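Local coordinates for protein glycosyl transferase family 9 (Veillonella parvula, PDB 3TOV) that probably transfers a sugar residue from a nucleotide-sugar donor to an acceptor, as do the GT-B-fold heptosyltransferases of its family, at residues M4-Y8 with L32-P37; M17-I23 with L49-M53; F175-H179 with I244-F250. All blocks are in the same frame, centred on the assembly; numbering follows the deposited sequence.

How the interactions relate
All three are mainly van der Waals contacts without hydrogen bonds between their segments, in a two-domain GT-B fold; each is partly buried. Interactions 1 and 2 belong to the first domain and alternate along the chain. Interaction 1, at the end of helix 26-35, is peripheral, its centre about 25 Å from that of the chain; interaction 2, joining helix 19-23 to the turn after strand 40-46, is the most central (about 7 Å between centres) and faces second-domain helices. Interactions 1 and 3 lie on opposite sides of the chain's centre. Small alkyl groups and a carboxylate serve interaction 1, branched aliphatics and a selenomethionine interaction 2, aromatic rings around an isoleucine interaction 3.

Interaction 1 of 3, residues M4-Y8 with L32-P37; sequences MELDY and LRKAAP
The loop 4-8 lies against the C-terminal end of helix 26-35 and the turn that leaves it, touching through Leu6 and Asp7. The nearest CA atoms are those of Asp7 and Ala36, 4.0 Å apart. Leu6 (phi/psi -99/-40) aims its CA-to-CB bond toward the helix end, Asp7 is extended (-62/146), and Tyr8 turns to positive phi (70/29). The main bump is Leu6, in the mt rotamer. It fills a shallow hollow lined by Leu32, Ala35 and Ala36: Leu6 CD1 lies 4.5 Å from Leu32 CD1 and 4.4 Å from Ala35 CB, and Leu6 CB is 4.4 Å from Ala36 CB. The small alanine methyls leave space for the loop to come this close. Asp7 (chi1 t) brings CB to 3.7 Å from Ala35 O and sets OD1 3.5 Å from Pro37 CD, a van der Waals contact; its OD2 is hydrogen-bonded to His38 ND1. This is plain packing at one end of a beta-alpha-beta unit: the loop leads into strand 10-14, while the turn leads into the parallel neighbour 40-46, on whose Ile41 Leu32 rests, with Val152 touching Leu6 and Ala35.

Interaction 2 of 3, residues M17-I23 with L49-M53; sequences MHLGDVI and LQQVM
Residues 17 and 18 are extended and lead into helix 19-23, with His18 at the N-cap position; Val22 N bonds to His18 O at 2.9 Å and Ile23 N to Leu19 O at 3.2 Å. Opposite, residues 50-52 have helical backbone angles, in a turn where Val52 N meets Leu49 O at 2.9 Å and Met53 N meets Gln50 O at 3.1 Å. Both segments follow the C-terminal ends of adjacent parallel strands, 10-14 and 40-46, in the first Rossmann-like domain of the GT-B fold. The nearest CA pairs are Leu19 with Leu49 (6.2 Å) and Ile23 with Val52 (7.6 Å). Leu49, Val52 and Val22 aim their CA-to-CB bonds across the gap. Val22 (t) sets CG1 4.2 Å from Val52 CG1 and 3.7 Å from CE of Met53, a selenomethionine whose side chain (tpp) curls back to this valine. Leu19 (tp) reaches Val52 CG2 with CD1 at 3.9 Å, and Ile23 CG1 lies 4.2 Å from Val52 CG1. The cluster continues into the other domain, as Leu252 touches Leu49 and Val52, and Val275 touches Leu19 and Ile23; it thus forms part of the interdomain interface. Leu49 (mt) pushes deepest: its CD1 is 3.7 Å from Val22 CG2, 3.3 Å from Leu19 N and just 3.1 Å from Met17 O.

Interaction 3 of 3, residues F175-H179 with I244-F250; sequences FYSSH and IVATGKF
Phe175, Ile244 and His179 dominate this contact between the last turn of helix 166-178 and the short strand 244-245 with the loop that follows. The two backbones stay apart, Phe175 and Ala246 CA atoms being 8.8 Å from each other and those of His179 and Ile244 7.1 Å, so side chains bridge the gap. The CA-to-CB bond of Phe175 points toward the strand and its ring (chi1 t, chi2 92°) lies against Ile244 to Ala246. Phe175 CZ lies 3.5 Å from Ile244 CG2, 3.8 Å from Ala246 CB and 3.5 Å from Val245 O, at the ring edge. Over one face of the Phe175 ring comes the edge of Phe250 (chi1 m), a T-shaped pair with centroids 5.0 Å apart and planes at 70°; Phe175 CG and Phe250 CZ are 3.7 Å apart. Ile244 (mt) sets CG2 over the His179 ring in a CH-pi contact, 3.8 Å from the ring centroid; Ile244 CD1 also comes to 4.3 Å from Tyr176 CD1. His179 (chi1 m) is the first residue beyond the helix; its ND1 is modelled as donating to Phe175 O at 2.9 Å, though the position of that oxygen is less certain. The helix packs on the edge of the second domain's parallel sheet: strand 244-245 is outermost, paired with 219-222, whose Val221 touches Tyr176, Ile244 and Ala246, and Tyr176 OH bonds to Ala258 O of helix 252-260.

Interaction 1 of 3, residues M4-Y8 with L32-P37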
loop_
_atom_site.group_PDB
_atom_site.type_symbol
_atom_site.label_atom_id
_atom_site.label_comp_id
_atom_site.label_asym_id
_atom_site.label_seq_id
_atom_site.Cartn_x
_atom_site.Cartn_y
_atom_site.Cartn_z
HETATM N N MSE A 4 -27.814 -4.893 7.082
HETATM C CA MSE A 4 -27.928 -3.455 6.947
HETATM C C MSE A 4 -28.116 -3.137 5.477
HETATM O O MSE A 4 -27.312 -3.555 4.648
HETATM C CB MSE A 4 -26.674 -2.757 7.468
HETATM C CG MSE A 4 -26.527 -1.320 6.977
HETATM SE SE MSE A 4 -25.394 -0.240 8.135
HETATM C CE MSE A 4 -26.334 -0.610 9.818
ATOM N N GLU A 5 -29.175 -2.407 5.142
ATOM C CA GLU A 5 -29.413 -2.090 3.739
ATOM C C GLU A 5 -28.454 -1.014 3.242
ATOM O O GLU A 5 -28.524 0.142 3.664
ATOM C CB GLU A 5 -30.858 -1.687 3.490
ATOM C CG GLU A 5 -31.242 -1.756 2.031
ATOM C CD GLU A 5 -32.738 -1.949 1.841
ATOM O OE1 GLU A 5 -33.447 -2.146 2.854
ATOM O OE2 GLU A 5 -33.206 -1.910 0.682
ATOM N N LEU A 6 -27.559 -1.415 2.342
ATOM C CA LEU A 6 -26.514 -0.539 1.834
ATOM C C LEU A 6 -26.866 0.063 0.476
ATOM O O LEU A 6 -26.591 1.237 0.225
ATOM C CB LEU A 6 -25.193 -1.302 1.733
ATOM C CG LEU A 6 -24.652 -1.931 3.021
ATOM C CD1 LEU A 6 -23.498 -2.881 2.733
ATOM C CD2 LEU A 6 -24.244 -0.851 4.021
ATOM N N ASP A 7 -27.473 -0.734 -0.400
ATOM C CA ASP A 7 -27.786 -0.269 -1.751
ATOM C C ASP A 7 -28.767 0.910 -1.734
ATOM O O ASP A 7 -29.628 1.002 -0.858
ATOM C CB ASP A 7 -28.322 -1.419 -2.612
ATOM C CG ASP A 7 -28.232 -1.127 -4.103
ATOM O OD1 ASP A 7 -27.558 -0.147 -4.481
ATOM O OD2 ASP A 7 -28.827 -1.881 -4.900
ATOM N N TYR A 8 -28.614 1.818 -2.693
ATOM C CA TYR A 8 -29.505 2.973 -2.822
ATOM C C TYR A 8 -29.339 4.019 -1.711
ATOM O O TYR A 8 -30.279 4.733 -1.378
ATOM C CB TYR A 8 -30.974 2.525 -2.936
ATOM C CG TYR A 8 -31.338 2.040 -4.319
ATOM C CD1 TYR A 8 -31.354 2.916 -5.397
ATOM C CD2 TYR A 8 -31.652 0.710 -4.555
ATOM C CE1 TYR A 8 -31.674 2.484 -6.681
ATOM C CE2 TYR A 8 -31.978 0.262 -5.840
ATOM C CZ TYR A 8 -31.990 1.158 -6.902
ATOM O OH TYR A 8 -32.313 0.733 -8.181
ATOM N N LEU A 32 -17.664 -3.159 -1.295
ATOM C CA LEU A 32 -18.730 -2.246 -0.948
ATOM C C LEU A 32 -19.551 -1.977 -2.178
ATOM O O LEU A 32 -20.736 -2.248 -2.210
ATOM C CB LEU A 32 -18.165 -0.933 -0.447
ATOM C CG LEU A 32 -19.281 0.087 -0.221
ATOM C CD1 LEU A 32 -20.244 -0.435 0.841
ATOM C CD2 LEU A 32 -18.740 1.456 0.164
ATOM N N ARG A 33 -18.906 -1.446 -3.203
ATOM C CA ARG A 33 -19.602 -1.069 -4.428
ATOM C C ARG A 33 -20.367 -2.249 -5.075
ATOM O O ARG A 33 -21.304 -2.046 -5.858
ATOM C CB ARG A 33 -18.618 -0.403 -5.406
ATOM C CG ARG A 33 -19.131 -0.222 -6.831
ATOM C CD ARG A 33 -20.325 0.691 -6.910
ATOM N NE ARG A 33 -19.943 2.080 -6.732
ATOM C CZ ARG A 33 -20.756 3.009 -6.245
ATOM N NH1 ARG A 33 -20.326 4.261 -6.110
ATOM N NH2 ARG A 33 -21.995 2.679 -5.886
ATOM N N LYS A 34 -19.984 -3.476 -4.736
ATOM C CA LYS A 34 -20.666 -4.646 -5.278
ATOM C C LYS A 34 -22.038 -4.794 -4.637
ATOM O O LYS A 34 -23.032 -5.084 -5.314
ATOM C CB LYS A 34 -19.849 -5.908 -5.015
ATOM C CG LYS A 34 -19.700 -6.806 -6.225
ATOM C CD LYS A 34 -19.211 -8.186 -5.832
ATOM C CE LYS A 34 -17.738 -8.199 -5.476
ATOM N NZ LYS A 34 -17.300 -9.614 -5.291
ATOM N N ALA A 35 -22.067 -4.591 -3.321
ATOM C CA ALA A 35 -23.282 -4.683 -2.515
ATOM C C ALA A 35 -24.061 -3.373 -2.514
ATOM O O ALA A 35 -25.146 -3.294 -1.943
ATOM C CB ALA A 35 -22.935 -5.083 -1.091
ATOM N N ALA A 36 -23.512 -2.348 -3.156
ATOM C CA ALA A 36 -24.153 -1.038 -3.169
ATOM C C ALA A 36 -24.103 -0.401 -4.546
ATOM O O ALA A 36 -23.792 0.787 -4.671
ATOM C CB ALA A 36 -23.496 -0.130 -2.151
ATOM N N PRO A 37 -24.430 -1.186 -5.584
ATOM C CA PRO A 37 -24.258 -0.789 -6.984
ATOM C C PRO A 37 -24.800 0.602 -7.264
ATOM O O PRO A 37 -24.254 1.318 -8.098
ATOM C CB PRO A 37 -25.091 -1.825 -7.740
ATOM C CG PRO A 37 -25.080 -3.005 -6.866
ATOM C CD PRO A 37 -25.141 -2.468 -5.470
#

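Interaction 2 of 3, residues M17-I23 with L49-M53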
loop_
_atom_site.group_PDB
_atom_site.type_symbol
_atom_site.label_atom_id
_atom_site.label_comp_id
_atom_site.label_asym_id
_atom_site.label_seq_id
_atom_site.Cartn_x
_atom_site.Cartn_y
_atom_site.Cartn_z
HETATM N N MSE A 17 -5.561 7.406 7.315
HETATM C CA MSE A 17 -4.289 6.785 7.650
HETATM C C MSE A 17 -3.226 6.966 6.570
HETATM O O MSE A 17 -3.289 7.884 5.749
HETATM C CB MSE A 17 -4.465 5.310 7.991
HETATM C CG MSE A 17 -5.304 5.073 9.252
HETATM SE SE MSE A 17 -5.376 3.207 9.901
HETATM C CE MSE A 17 -3.585 3.129 10.693
ATOM N N HIS A 18 -2.241 6.083 6.595
ATOM C CA HIS A 18 -1.031 6.261 5.820
ATOM C C HIS A 18 -1.078 5.524 4.486
ATOM O O HIS A 18 -1.930 4.667 4.277
ATOM C CB HIS A 18 0.144 5.800 6.660
ATOM C CG HIS A 18 0.541 6.786 7.713
ATOM N ND1 HIS A 18 0.073 8.081 7.728
ATOM C CD2 HIS A 18 1.370 6.671 8.778
ATOM C CE1 HIS A 18 0.597 8.725 8.758
ATOM N NE2 HIS A 18 1.388 7.892 9.409
ATOM N N LEU A 19 -0.164 5.862 3.580
ATOM C CA LEU A 19 -0.170 5.301 2.226
ATOM C C LEU A 19 -0.514 3.809 2.162
ATOM O O LEU A 19 -1.344 3.389 1.350
ATOM C CB LEU A 19 1.171 5.550 1.540
ATOM C CG LEU A 19 1.360 4.835 0.205
ATOM C CD1 LEU A 19 0.401 5.384 -0.817
ATOM C CD2 LEU A 19 2.800 4.931 -0.288
ATOM N N GLY A 20 0.133 3.014 3.010
ATOM C CA GLY A 20 -0.067 1.574 3.005
ATOM C C GLY A 20 -1.452 1.180 3.483
ATOM O O GLY A 20 -2.217 0.517 2.773
ATOM N N ASP A 21 -1.777 1.595 4.700
ATOM C CA ASP A 21 -3.085 1.319 5.249
ATOM C C ASP A 21 -4.164 1.721 4.254
ATOM O O ASP A 21 -5.139 1.015 4.098
ATOM C CB ASP A 21 -3.272 2.035 6.582
ATOM C CG ASP A 21 -2.193 1.671 7.603
ATOM O OD1 ASP A 21 -2.332 0.640 8.297
ATOM O OD2 ASP A 21 -1.206 2.427 7.725
ATOM N N VAL A 22 -3.989 2.830 3.548
ATOM C CA VAL A 22 -5.029 3.262 2.609
ATOM C C VAL A 22 -5.224 2.286 1.455
ATOM O O VAL A 22 -6.341 1.819 1.204
ATOM C CB VAL A 22 -4.798 4.688 2.062
ATOM C CG1 VAL A 22 -5.648 4.940 0.816
ATOM C CG2 VAL A 22 -5.119 5.698 3.128
ATOM N N ILE A 23 -4.150 1.972 0.750
ATOM C CA ILE A 23 -4.275 1.092 -0.403
ATOM C C ILE A 23 -4.981 -0.207 -0.011
ATOM O O ILE A 23 -5.721 -0.796 -0.805
ATOM C CB ILE A 23 -2.910 0.832 -1.037
ATOM C CG1 ILE A 23 -2.306 2.179 -1.476
ATOM C CG2 ILE A 23 -3.036 -0.154 -2.181
ATOM C CD1 ILE A 23 -0.815 2.147 -1.806
ATOM N N LEU A 49 -2.241 11.682 0.268
ATOM C CA LEU A 49 -2.445 10.414 -0.407
ATOM C C LEU A 49 -3.502 10.538 -1.492
ATOM O O LEU A 49 -3.918 9.539 -2.077
ATOM C CB LEU A 49 -2.840 9.328 0.606
ATOM C CG LEU A 49 -1.938 9.229 1.839
ATOM C CD1 LEU A 49 -2.443 8.184 2.815
ATOM C CD2 LEU A 49 -0.518 8.928 1.404
ATOM N N GLN A 50 -3.927 11.761 -1.769
ATOM C CA GLN A 50 -5.108 11.953 -2.600
ATOM C C GLN A 50 -4.984 11.366 -4.008
ATOM O O GLN A 50 -5.969 10.854 -4.543
ATOM C CB GLN A 50 -5.534 13.426 -2.624
ATOM C CG GLN A 50 -5.451 14.120 -3.966
ATOM C CD GLN A 50 -5.062 15.572 -3.804
ATOM O OE1 GLN A 50 -4.974 16.074 -2.681
ATOM N NE2 GLN A 50 -4.811 16.257 -4.919
ATOM N N GLN A 51 -3.791 11.415 -4.601
ATOM C CA GLN A 51 -3.634 10.916 -5.968
ATOM C C GLN A 51 -3.909 9.408 -6.043
ATOM O O GLN A 51 -4.137 8.847 -7.111
ATOM C CB GLN A 51 -2.250 11.239 -6.517
ATOM C CG GLN A 51 -1.632 12.473 -5.920
ATOM C CD GLN A 51 -0.496 13.010 -6.773
ATOM O OE1 GLN A 51 -0.512 12.880 -7.995
ATOM N NE2 GLN A 51 0.497 13.609 -6.129
ATOM N N VAL A 52 -3.896 8.761 -4.889
ATOM C CA VAL A 52 -4.123 7.326 -4.796
ATOM C C VAL A 52 -5.576 6.916 -5.105
ATOM O O VAL A 52 -5.843 5.846 -5.668
ATOM C CB VAL A 52 -3.729 6.843 -3.398
ATOM C CG1 VAL A 52 -4.337 5.484 -3.105
ATOM C CG2 VAL A 52 -2.218 6.827 -3.281
HETATM N N MSE A 53 -6.513 7.785 -4.747
HETATM C CA MSE A 53 -7.917 7.463 -4.893
HETATM C C MSE A 53 -8.603 8.250 -6.009
HETATM O O MSE A 53 -9.652 7.836 -6.499
HETATM C CB MSE A 53 -8.638 7.682 -3.567
HETATM C CG MSE A 53 -9.853 6.790 -3.383
HETATM SE SE MSE A 53 -9.372 4.934 -3.069
HETATM C CE MSE A 53 -8.672 5.094 -1.278
#

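Interaction 3 of 3, residues F175-H179 with I244-F250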
loop_
_atom_site.group_PDB
_atom_site.type_symbol
_atom_site.label_atom_id
_atom_site.label_comp_id
_atom_site.label_asym_id
_atom_site.label_seq_id
_atom_site.Cartn_x
_atom_site.Cartn_y
_atom_site.Cartn_z
ATOM N N PHE A 175 10.213 10.110 -18.783
ATOM C CA PHE A 175 11.268 9.770 -17.834
ATOM C C PHE A 175 12.010 8.503 -18.212
ATOM O O PHE A 175 13.235 8.488 -18.254
ATOM C CB PHE A 175 10.687 9.601 -16.437
ATOM C CG PHE A 175 11.663 9.046 -15.430
ATOM C CD1 PHE A 175 12.436 9.897 -14.650
ATOM C CD2 PHE A 175 11.775 7.669 -15.231
ATOM C CE1 PHE A 175 13.311 9.398 -13.701
ATOM C CE2 PHE A 175 12.649 7.154 -14.284
ATOM C CZ PHE A 175 13.420 8.014 -13.519
ATOM N N TYR A 176 11.261 7.437 -18.474
ATOM C CA TYR A 176 11.859 6.155 -18.799
ATOM C C TYR A 176 12.555 6.207 -20.141
ATOM O O TYR A 176 13.713 5.792 -20.264
ATOM C CB TYR A 176 10.812 5.043 -18.795
ATOM C CG TYR A 176 10.565 4.451 -17.430
ATOM C CD1 TYR A 176 11.604 4.288 -16.516
ATOM C CD2 TYR A 176 9.289 4.068 -17.047
ATOM C CE1 TYR A 176 11.375 3.753 -15.257
ATOM C CE2 TYR A 176 9.045 3.528 -15.794
ATOM C CZ TYR A 176 10.085 3.371 -14.902
ATOM O OH TYR A 176 9.811 2.836 -13.662
ATOM N N SER A 177 11.836 6.705 -21.143
ATOM C CA SER A 177 12.386 6.881 -22.485
ATOM C C SER A 177 13.625 7.786 -22.426
ATOM O O SER A 177 14.641 7.518 -23.069
ATOM C CB SER A 177 11.318 7.465 -23.416
ATOM O OG SER A 177 11.671 7.291 -24.779
ATOM N N SER A 178 13.509 8.859 -21.646
ATOM C CA SER A 178 14.627 9.700 -21.257
ATOM C C SER A 178 15.843 8.832 -21.024
ATOM O O SER A 178 16.870 8.997 -21.681
ATOM C CB SER A 178 14.277 10.435 -19.961
ATOM O OG SER A 178 15.369 11.178 -19.448
ATOM N N HIS A 179 15.713 7.899 -20.085
ATOM C CA HIS A 179 16.799 7.000 -19.729
ATOM C C HIS A 179 16.968 5.856 -20.702
ATOM O O HIS A 179 17.468 4.800 -20.329
ATOM C CB HIS A 179 16.586 6.449 -18.334
ATOM C CG HIS A 179 16.699 7.487 -17.275
ATOM N ND1 HIS A 179 15.906 8.614 -17.260
ATOM C CD2 HIS A 179 17.533 7.596 -16.217
ATOM C CE1 HIS A 179 16.231 9.363 -16.221
ATOM N NE2 HIS A 179 17.214 8.766 -15.570
ATOM N N ILE A 244 18.747 3.271 -13.050
ATOM C CA ILE A 244 17.939 4.468 -13.227
ATOM C C ILE A 244 17.586 4.926 -11.837
ATOM O O ILE A 244 17.339 4.092 -10.963
ATOM C CB ILE A 244 16.639 4.199 -13.991
ATOM C CG1 ILE A 244 16.943 3.593 -15.365
ATOM C CG2 ILE A 244 15.829 5.497 -14.114
ATOM C CD1 ILE A 244 15.733 3.049 -16.102
ATOM N N VAL A 245 17.574 6.240 -11.616
ATOM C CA VAL A 245 17.200 6.769 -10.308
ATOM C C VAL A 245 15.862 7.509 -10.347
ATOM O O VAL A 245 15.757 8.566 -10.958
ATOM C CB VAL A 245 18.297 7.662 -9.705
ATOM C CG1 VAL A 245 17.928 8.031 -8.280
ATOM C CG2 VAL A 245 19.647 6.957 -9.749
ATOM N N ALA A 246 14.843 6.936 -9.701
ATOM C CA ALA A 246 13.503 7.528 -9.665
ATOM C C ALA A 246 13.143 8.036 -8.272
ATOM O O ALA A 246 12.007 8.465 -8.017
ATOM C CB ALA A 246 12.474 6.541 -10.147
ATOM N N THR A 247 14.125 7.993 -7.376
ATOM C CA THR A 247 13.957 8.476 -6.013
ATOM C C THR A 247 13.513 9.926 -6.003
ATOM O O THR A 247 13.871 10.683 -6.879
ATOM C CB THR A 247 15.262 8.361 -5.232
ATOM O OG1 THR A 247 15.802 7.053 -5.423
ATOM C CG2 THR A 247 15.014 8.591 -3.751
ATOM N N GLY A 248 12.725 10.302 -5.010
ATOM C CA GLY A 248 12.179 11.642 -4.937
ATOM C C GLY A 248 11.864 12.290 -6.275
ATOM O O GLY A 248 11.772 13.514 -6.367
ATOM N N LYS A 249 11.691 11.474 -7.309
ATOM C CA LYS A 249 11.458 11.990 -8.649
ATOM C C LYS A 249 10.020 11.815 -9.094
ATOM O O LYS A 249 9.715 12.120 -10.238
ATOM C CB LYS A 249 12.376 11.287 -9.660
ATOM C CG LYS A 249 13.650 12.046 -10.067
ATOM C CD LYS A 249 13.328 13.213 -10.978
ATOM C CE LYS A 249 14.568 13.715 -11.682
ATOM N NZ LYS A 249 14.410 13.681 -13.170
ATOM N N PHE A 250 9.144 11.309 -8.218
ATOM C CA PHE A 250 7.722 11.113 -8.563
ATOM C C PHE A 250 6.749 11.389 -7.444
ATOM O O PHE A 250 7.035 11.152 -6.279
ATOM C CB PHE A 250 7.453 9.689 -9.041
ATOM C CG PHE A 250 7.969 9.411 -10.399
ATOM C CD1 PHE A 250 7.327 9.924 -11.507
ATOM C CD2 PHE A 250 9.102 8.640 -10.578
ATOM C CE1 PHE A 250 7.807 9.679 -12.781
ATOM C CE2 PHE A 250 9.579 8.387 -11.848
ATOM C CZ PHE A 250 8.929 8.919 -12.954
#